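Local structure of putative aspartyl-tRNA synthetase (Leishmania major, 6OD8) at residues A[199-202]-A[203-206]; A[351-355]-A[356-360]. The protein probably charges tRNA(Asp) with L-aspartate at the expense of ATP, as a cytoplasmic class II aminoacyl-tRNA synthetase. One frame throughout, in Å; residues are numbered along the deposited sequence.

Contact 1 (A[199-202]-A[203-206])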
loop_
_atom_site.group_PDB
_atom_site.type_symbol
_atom_site.label_atom_id
_atom_site.label_comp_id
_atom_site.label_asym_id
_atom_site.label_seq_id
_atom_site.Cartn_x
_atom_site.Cartn_y
_atom_site.Cartn_z
ATOM N N VAL A 199 5.527 -4.576 32.026
ATOM C CA VAL A 199 4.236 -5.008 31.506
ATOM C C VAL A 199 4.467 -6.181 30.569
ATOM O O VAL A 199 5.296 -6.093 29.655
ATOM C CB VAL A 199 3.521 -3.868 30.767
ATOM C CG1 VAL A 199 2.164 -4.343 30.286
ATOM C CG2 VAL A 199 3.412 -2.657 31.666
ATOM N N ASN A 200 3.730 -7.269 30.773
ATOM C CA ASN A 200 3.962 -8.394 29.883
ATOM C C ASN A 200 3.209 -8.192 28.573
ATOM O O ASN A 200 2.307 -7.351 28.450
ATOM C CB ASN A 200 3.596 -9.722 30.557
ATOM C CG ASN A 200 2.118 -9.903 30.763
ATOM O OD1 ASN A 200 1.318 -9.761 29.843
ATOM N ND2 ASN A 200 1.742 -10.259 31.983
ATOM N N LEU A 201 3.603 -8.979 27.580
ATOM C CA LEU A 201 3.204 -8.688 26.213
ATOM C C LEU A 201 1.698 -8.827 26.019
ATOM O O LEU A 201 1.083 -8.008 25.327
ATOM C CB LEU A 201 3.975 -9.601 25.251
ATOM C CG LEU A 201 3.679 -9.361 23.773
ATOM C CD1 LEU A 201 3.965 -7.927 23.366
ATOM C CD2 LEU A 201 4.523 -10.296 22.943
ATOM N N ASP A 202 1.072 -9.841 26.628
ATOM C CA ASP A 202 -0.370 -9.990 26.425
ATOM C C ASP A 202 -1.147 -8.809 27.008
ATOM O O ASP A 202 -2.104 -8.328 26.391
ATOM C CB ASP A 202 -0.862 -11.317 27.008
ATOM C CG ASP A 202 -0.542 -12.508 26.090
ATOM O OD1 ASP A 202 -0.555 -12.334 24.840
ATOM O OD2 ASP A 202 -0.266 -13.612 26.619
ATOM N N THR A 203 -0.753 -8.322 28.187
ATOM C CA THR A 203 -1.418 -7.150 28.753
ATOM C C THR A 203 -1.219 -5.931 27.860
ATOM O O THR A 203 -2.144 -5.138 27.647
ATOM C CB THR A 203 -0.881 -6.894 30.160
ATOM O OG1 THR A 203 -1.048 -8.084 30.935
ATOM C CG2 THR A 203 -1.631 -5.744 30.825
ATOM N N ARG A 204 -0.016 -5.796 27.309
ATOM C CA ARG A 204 0.292 -4.748 26.340
ATOM C C ARG A 204 -0.658 -4.785 25.149
ATOM O O ARG A 204 -1.214 -3.759 24.742
ATOM C CB ARG A 204 1.723 -4.948 25.867
ATOM C CG ARG A 204 2.579 -3.752 25.799
ATOM C CD ARG A 204 3.955 -4.168 25.300
ATOM N NE ARG A 204 4.934 -4.219 26.379
ATOM C CZ ARG A 204 5.566 -3.139 26.828
ATOM N NH1 ARG A 204 5.299 -1.954 26.283
ATOM N NH2 ARG A 204 6.454 -3.233 27.803
ATOM N N LEU A 205 -0.834 -5.966 24.554
ATOM C CA LEU A 205 -1.619 -6.044 23.327
ATOM C C LEU A 205 -3.106 -5.945 23.620
ATOM O O LEU A 205 -3.869 -5.488 22.764
ATOM C CB LEU A 205 -1.303 -7.340 22.569
ATOM C CG LEU A 205 0.174 -7.525 22.216
ATOM C CD1 LEU A 205 0.483 -8.934 21.611
ATOM C CD2 LEU A 205 0.673 -6.412 21.301
ATOM N N ASN A 206 -3.524 -6.335 24.826
ATOM C CA ASN A 206 -4.934 -6.272 25.188
ATOM C C ASN A 206 -5.447 -4.841 25.299
ATOM O O ASN A 206 -6.654 -4.636 25.181
ATOM C CB ASN A 206 -5.181 -6.996 26.512
ATOM C CG ASN A 206 -5.078 -8.497 26.378
ATOM O OD1 ASN A 206 -5.105 -9.029 25.269
ATOM N ND2 ASN A 206 -4.954 -9.189 27.503
HETATM O O HOH W 1 5.806 -6.689 26.784
#

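Contact 2 (A[351-355]-A[356-360])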
loop_
_atom_site.group_PDB
_atom_site.type_symbol
_atom_site.label_atom_id
_atom_site.label_comp_id
_atom_site.label_asym_id
_atom_site.label_seq_id
_atom_site.Cartn_x
_atom_site.Cartn_y
_atom_site.Cartn_z
ATOM N N ASN A 351 14.514 6.501 20.001
ATOM C CA ASN A 351 13.360 6.251 20.859
ATOM C C ASN A 351 13.042 4.761 20.970
ATOM O O ASN A 351 12.542 4.321 22.013
ATOM C CB ASN A 351 12.150 7.041 20.359
ATOM C CG ASN A 351 12.167 8.491 20.837
ATOM O OD1 ASN A 351 12.848 8.817 21.803
ATOM N ND2 ASN A 351 11.413 9.356 20.170
ATOM N N VAL A 352 13.340 3.968 19.937
ATOM C CA VAL A 352 13.295 2.512 20.097
ATOM C C VAL A 352 14.435 2.048 20.995
ATOM O O VAL A 352 14.244 1.273 21.941
ATOM C CB VAL A 352 13.364 1.809 18.730
ATOM C CG1 VAL A 352 13.460 0.281 18.912
ATOM C CG2 VAL A 352 12.156 2.183 17.840
ATOM N N CYS A 353 15.641 2.522 20.704
ATOM C CA CYS A 353 16.845 1.993 21.338
ATOM C C CYS A 353 16.870 2.250 22.842
ATOM O O CYS A 353 17.475 1.472 23.591
ATOM C CB CYS A 353 18.078 2.607 20.674
ATOM S SG CYS A 353 19.675 1.871 21.147
ATOM N N GLN A 354 16.230 3.323 23.313
ATOM C CA GLN A 354 16.318 3.606 24.744
ATOM C C GLN A 354 15.585 2.555 25.563
ATOM O O GLN A 354 15.974 2.273 26.702
ATOM C CB GLN A 354 15.789 5.008 25.059
ATOM C CG GLN A 354 14.442 5.353 24.443
ATOM C CD GLN A 354 13.260 4.925 25.304
ATOM O OE1 GLN A 354 13.369 4.843 26.533
ATOM N NE2 GLN A 354 12.124 4.643 24.659
ATOM N N GLN A 355 14.538 1.958 25.009
ATOM C CA GLN A 355 13.879 0.856 25.695
ATOM C C GLN A 355 14.393 -0.508 25.250
ATOM O O GLN A 355 14.474 -1.426 26.066
ATOM C CB GLN A 355 12.359 0.917 25.479
ATOM C CG GLN A 355 11.625 -0.111 26.328
ATOM C CD GLN A 355 10.111 0.048 26.313
ATOM O OE1 GLN A 355 9.571 1.035 25.790
ATOM N NE2 GLN A 355 9.416 -0.925 26.907
ATOM N N TYR A 356 14.741 -0.653 23.976
ATOM C CA TYR A 356 15.078 -1.940 23.370
ATOM C C TYR A 356 16.429 -1.772 22.690
ATOM O O TYR A 356 16.499 -1.619 21.462
ATOM C CB TYR A 356 14.006 -2.367 22.363
ATOM C CG TYR A 356 12.640 -2.615 22.965
ATOM C CD1 TYR A 356 12.451 -3.600 23.929
ATOM C CD2 TYR A 356 11.531 -1.879 22.550
ATOM C CE1 TYR A 356 11.200 -3.841 24.476
ATOM C CE2 TYR A 356 10.276 -2.109 23.088
ATOM C CZ TYR A 356 10.116 -3.087 24.052
ATOM O OH TYR A 356 8.862 -3.325 24.575
ATOM N N PRO A 357 17.515 -1.757 23.463
ATOM C CA PRO A 357 18.824 -1.419 22.896
ATOM C C PRO A 357 19.214 -2.364 21.777
ATOM O O PRO A 357 18.999 -3.579 21.854
ATOM C CB PRO A 357 19.774 -1.550 24.090
ATOM C CG PRO A 357 18.910 -1.353 25.284
ATOM C CD PRO A 357 17.574 -1.934 24.923
ATOM N N PHE A 358 19.773 -1.787 20.720
ATOM C CA PHE A 358 20.239 -2.582 19.594
ATOM C C PHE A 358 21.462 -1.919 18.990
ATOM O O PHE A 358 21.636 -0.700 19.088
ATOM C CB PHE A 358 19.161 -2.746 18.521
ATOM C CG PHE A 358 18.680 -1.441 17.915
ATOM C CD1 PHE A 358 17.668 -0.708 18.526
ATOM C CD2 PHE A 358 19.204 -0.981 16.711
ATOM C CE1 PHE A 358 17.180 0.481 17.956
ATOM C CE2 PHE A 358 18.737 0.194 16.134
ATOM C CZ PHE A 358 17.722 0.937 16.770
ATOM N N GLU A 359 22.311 -2.741 18.358
ATOM C CA GLU A 359 23.392 -2.199 17.540
ATOM C C GLU A 359 22.865 -1.938 16.134
ATOM O O GLU A 359 22.213 -2.825 15.552
ATOM C CB GLU A 359 24.591 -3.158 17.491
ATOM N N PRO A 360 23.092 -0.741 15.577
ATOM C CA PRO A 360 22.598 -0.440 14.223
ATOM C C PRO A 360 23.053 -1.484 13.215
ATOM O O PRO A 360 24.187 -1.972 13.259
ATOM C CB PRO A 360 23.215 0.930 13.914
ATOM C CG PRO A 360 23.434 1.550 15.247
ATOM C CD PRO A 360 23.731 0.430 16.206
#

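Contact 1 (A[199-202]-A[203-206])
N200 and T203 meet at the start of a helix, where the amide oxygen of N200 takes two bonds from one residue. T203 N reaches N200 OD1 at 3.0 Å on a nearly straight path, 172° at the hydrogen, tilted from the carbonyl plane. The hydroxyl T203 OG1 gives a second bond to N200 OD1 at 3.1 Å, from the same face but well above that plane. With CG lodged between its backbone N and carbonyl carbon (chi1 70°), the N200 side chain folds back over the first turn instead of running outward. Three backbone bonds then step along the helix, from R204 N to N200 O, L205 N to L201 O and N206 N to D202 O. One turn apart, L201 CG packs against L205 CD1 at 3.9 Å.

R204 turns back past V199. Its guanidinium carries V199 CB over one face, and a water joins the two residues, accepting from R204 NE at 2.7 Å and donating to V199 O at 3.0 Å. V199 CG1 also lies 4.0 Å from T203 CB, the two side chains crossing at about a right angle.

Further out, NH1 of the guanidinium is held by a salt bridge to D211 and a hydrogen bond to A188 O; with NE tied to the water, this limits its rotation. R555 bridges to D202 and bonds N206, tying this helix to the C-terminal tail. The whole is an Asn N-cap: a side-chain oxygen stands in for the missing preceding turn and satisfies an N-H of the first turn of helix 201-206.

Contact 2 (A[351-355]-A[356-360])
Q355 and Y356, neighbours in sequence, lie side by side and point the same way, with the glutamine stacked on the tyrosine ring. The first aromatic contact is a CH-pi one: Q355 CG sits 3.9 Å from the Y356 ring centroid, 7° off the normal. Beyond it the carboxamide continues over the same ring, its plane just 16° from that of the ring, and Q355 CD comes within 3.9 Å of Y356 CZ. An extended chain beyond CG (chi2 171°) is what carries the amide along the ring toward the hydroxyl end. The amide nitrogen finds its polar partner elsewhere, in A188 O.

A second aromatic group gathers at F358. C353 CB touches F358 CE1 at 3.6 Å and V352 CG1 reaches the same carbon at 3.8 Å, both obliquely. C353 SG lies 4.6 Å from the F358 ring centroid, again oblique, a sulfur-aromatic contact.

Among the hydrogen bonds, Y356 N donates to V352 O at 2.8 Å, an i+4 bond at the C-terminal end of the helix; V352 O also receives a weak bond from Q355 N. Q354 NE2 occupies N351 O at 2.7 Å, in the carbonyl plane, taking the place of the backbone donor Q355 N, which does not reach it. F358 N gives a weak bond to C353 SG at 3.7 Å.

Outside, V352 and Q355 rest on helix 215-237, while Y356 packs on L540 and L545. P357 has no N-H for C353 O and cannot continue the i+4 bonding; its CA makes a CA-H...O contact there instead, and the chain leaves extended. The turn thus combines a backbone bond with stacking of Q355 on Y356 and packing of V352 and C353 on F358.

How the contacts relate
Contacts 1 and 2 occur in series along the chain, with their centres about 20 Å apart, yet R204 of the first reaches residues of the second. R204 NH2 lies 3.9 Å from Q355 NE2, and R204 CZ is 4.0 Å from Y356 OH; both are packing contacts. A188 O connects them more directly, because it accepts hydrogen bonds from R204 NH1 and from Q355 NE2, so one backbone oxygen of helix 185-189 serves both. The capped helix of contact 1 and the helix exit of contact 2 thus join through the A188 region. Judged from sequence, both lie in the class II catalytic region of the synthetase.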